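Putative DNA-binding protein (Ralstonia eutropha, PDB 3HWU) is of unknown function but carries a Plants and Prokaryotes Conserved (PCC) domain and may bind DNA. Local coordinates at residues 5-10 against 21-26. Sequence-based numbering, arbitrary orientation.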
loop_
_atom_site.group_PDB
_atom_site.type_symbol
_atom_site.label_atom_id
_atom_site.label_comp_id
_atom_site.label_asym_id
_atom_site.label_seq_id
_atom_site.Cartn_x
_atom_site.Cartn_y
_atom_site.Cartn_z
ATOM N N LYS A 5 -12.505 -12.832 -18.518
ATOM C CA LYS A 5 -12.833 -14.152 -18.045
ATOM C C LYS A 5 -11.687 -14.735 -17.267
ATOM O O LYS A 5 -10.544 -14.787 -17.757
ATOM C CB LYS A 5 -13.210 -15.082 -19.209
ATOM C CG LYS A 5 -13.295 -16.532 -18.781
ATOM N N GLY A 6 -11.996 -15.157 -16.047
ATOM C CA GLY A 6 -11.030 -15.780 -15.166
ATOM C C GLY A 6 -10.009 -14.865 -14.501
ATOM O O GLY A 6 -9.043 -15.342 -13.896
ATOM N N LYS A 7 -10.187 -13.560 -14.641
ATOM C CA LYS A 7 -9.179 -12.618 -14.158
ATOM C C LYS A 7 -9.616 -11.925 -12.859
ATOM O O LYS A 7 -8.817 -11.189 -12.293
ATOM C CB LYS A 7 -8.866 -11.525 -15.190
ATOM C CG LYS A 7 -8.372 -11.979 -16.572
ATOM C CD LYS A 7 -6.980 -12.515 -16.546
ATOM C CE LYS A 7 -6.440 -12.914 -17.939
ATOM N NZ LYS A 7 -5.987 -11.828 -18.796
ATOM N N TYR A 8 -10.835 -12.134 -12.383
ATOM C CA TYR A 8 -11.221 -11.560 -11.110
ATOM C C TYR A 8 -12.290 -12.392 -10.427
ATOM O O TYR A 8 -12.964 -13.242 -11.055
ATOM C CB TYR A 8 -11.664 -10.100 -11.275
ATOM C CG TYR A 8 -12.942 -9.874 -12.048
ATOM C CD1 TYR A 8 -12.928 -9.806 -13.410
ATOM C CD2 TYR A 8 -14.145 -9.671 -11.391
ATOM C CE1 TYR A 8 -14.094 -9.561 -14.115
ATOM C CE2 TYR A 8 -15.317 -9.423 -12.095
ATOM C CZ TYR A 8 -15.281 -9.375 -13.438
ATOM O OH TYR A 8 -16.450 -9.120 -14.123
HETATM N N MSE A 9 -12.462 -12.118 -9.143
HETATM C CA MSE A 9 -13.520 -12.694 -8.315
HETATM C C MSE A 9 -14.143 -11.606 -7.450
HETATM O O MSE A 9 -13.472 -10.662 -7.037
HETATM C CB MSE A 9 -13.024 -13.859 -7.440
HETATM C CG MSE A 9 -12.258 -13.505 -6.203
HETATM SE SE MSE A 9 -11.630 -15.111 -5.276
HETATM C CE MSE A 9 -11.231 -14.125 -3.706
ATOM N N LYS A 10 -15.428 -11.745 -7.188
ATOM C CA LYS A 10 -16.124 -10.867 -6.249
ATOM C C LYS A 10 -15.733 -11.221 -4.825
ATOM O O LYS A 10 -15.734 -12.405 -4.457
ATOM C CB LYS A 10 -17.665 -10.961 -6.451
ATOM C CG LYS A 10 -18.467 -9.855 -5.728
ATOM C CD LYS A 10 -19.968 -10.070 -5.643
ATOM C CE LYS A 10 -20.628 -9.040 -4.621
ATOM N NZ LYS A 10 -19.999 -8.826 -3.169
ATOM N N HIS A 21 0.515 -12.776 -17.679
ATOM C CA HIS A 21 1.518 -12.372 -18.652
ATOM C C HIS A 21 0.902 -11.611 -19.826
ATOM O O HIS A 21 -0.047 -12.089 -20.471
ATOM C CB HIS A 21 2.170 -13.671 -19.158
ATOM C CG HIS A 21 3.341 -13.504 -20.079
ATOM N ND1 HIS A 21 4.049 -12.332 -20.239
ATOM C CD2 HIS A 21 3.988 -14.429 -20.827
ATOM C CE1 HIS A 21 5.037 -12.524 -21.098
ATOM N NE2 HIS A 21 5.028 -13.789 -21.459
ATOM N N GLY A 22 1.444 -10.418 -20.084
ATOM C CA GLY A 22 1.062 -9.592 -21.200
ATOM C C GLY A 22 -0.097 -8.650 -20.926
ATOM O O GLY A 22 -0.352 -7.785 -21.734
ATOM N N ASP A 23 -0.793 -8.793 -19.795
ATOM C CA ASP A 23 -1.952 -7.924 -19.528
ATOM C C ASP A 23 -1.519 -6.487 -19.240
ATOM O O ASP A 23 -0.611 -6.235 -18.453
ATOM C CB ASP A 23 -2.775 -8.436 -18.345
ATOM C CG ASP A 23 -3.543 -9.713 -18.627
ATOM O OD1 ASP A 23 -3.771 -10.038 -19.824
ATOM O OD2 ASP A 23 -4.030 -10.369 -17.656
ATOM N N ASN A 24 -2.257 -5.560 -19.831
ATOM C CA ASN A 24 -2.091 -4.151 -19.625
ATOM C C ASN A 24 -2.883 -3.745 -18.377
ATOM O O ASN A 24 -4.108 -3.829 -18.365
ATOM C CB ASN A 24 -2.582 -3.364 -20.845
ATOM C CG ASN A 24 -2.386 -1.881 -20.672
ATOM O OD1 ASN A 24 -2.909 -1.310 -19.719
ATOM N ND2 ASN A 24 -1.581 -1.247 -21.547
ATOM N N VAL A 25 -2.178 -3.381 -17.321
ATOM C CA VAL A 25 -2.824 -3.313 -15.989
ATOM C C VAL A 25 -3.892 -2.229 -15.892
ATOM O O VAL A 25 -5.019 -2.488 -15.453
ATOM C CB VAL A 25 -1.750 -3.164 -14.908
ATOM C CG1 VAL A 25 -2.388 -2.937 -13.496
ATOM C CG2 VAL A 25 -0.814 -4.405 -14.868
ATOM N N LEU A 26 -3.560 -0.996 -16.274
ATOM C CA LEU A 26 -4.567 0.057 -16.117
ATOM C C LEU A 26 -5.743 -0.171 -17.066
ATOM O O LEU A 26 -6.872 0.118 -16.716
ATOM C CB LEU A 26 -4.001 1.478 -16.248
ATOM C CG LEU A 26 -2.798 1.783 -15.318
ATOM C CD1 LEU A 26 -2.448 3.246 -15.505
ATOM C CD2 LEU A 26 -3.088 1.497 -13.876
#
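Lys-7 and Asp-23 meet head-on across the gap between their backbones and close a salt bridge, the sole direct meeting of 5-10 with 21-26. Their CA atoms lie 10.2 Å apart, so the distance is spanned by side chains alone. Lys-7 supplies most of the length: its CG is turned away from the carbonyl carbon (chi1 -58°), and the chain bends at chi2, runs extended through chi3 and turns again at chi4 to bring the ammonium group against the carboxylate.

The grip on the two oxygens is uneven. NZ of Lys-7 approaches OD2 of Asp-23 at 2.7 Å from the syn side, 16° out of the carboxylate plane, and this is the stronger hydrogen bond. A second, weak one runs from the same NZ to OD1 of Asp-23 at 3.0 Å, so that the ammonium faces both oxygens but leans to OD2. The methylene next to the charge follows it in, with CE of Lys-7 3.5 Å from OD2 of Asp-23.

OD2 also accepts a hydrogen bond from the backbone N of Arg-20, at the end of strand 14-20, a second tie that probably helps to fix the rotation of the carboxylate. The backbone of Lys-7 is hydrogen-bonded to Val-18 of that same strand, and the backbone of Asp-23 to Val-113 of strand 103-114. Right after the aspartate, Asn-24 takes the N-cap position of helix 25-35.

The bridge lies on the surface of the subunit and joins the lead-in to strand 8-11, outermost in the sheet of this chain, with the turn between strand 14-20 and the helix: a lysine-aspartate salt bridge at the open end of the antiparallel hairpin 8-11/14-20, where the chain of the PCC domain turns off into helix 25-35.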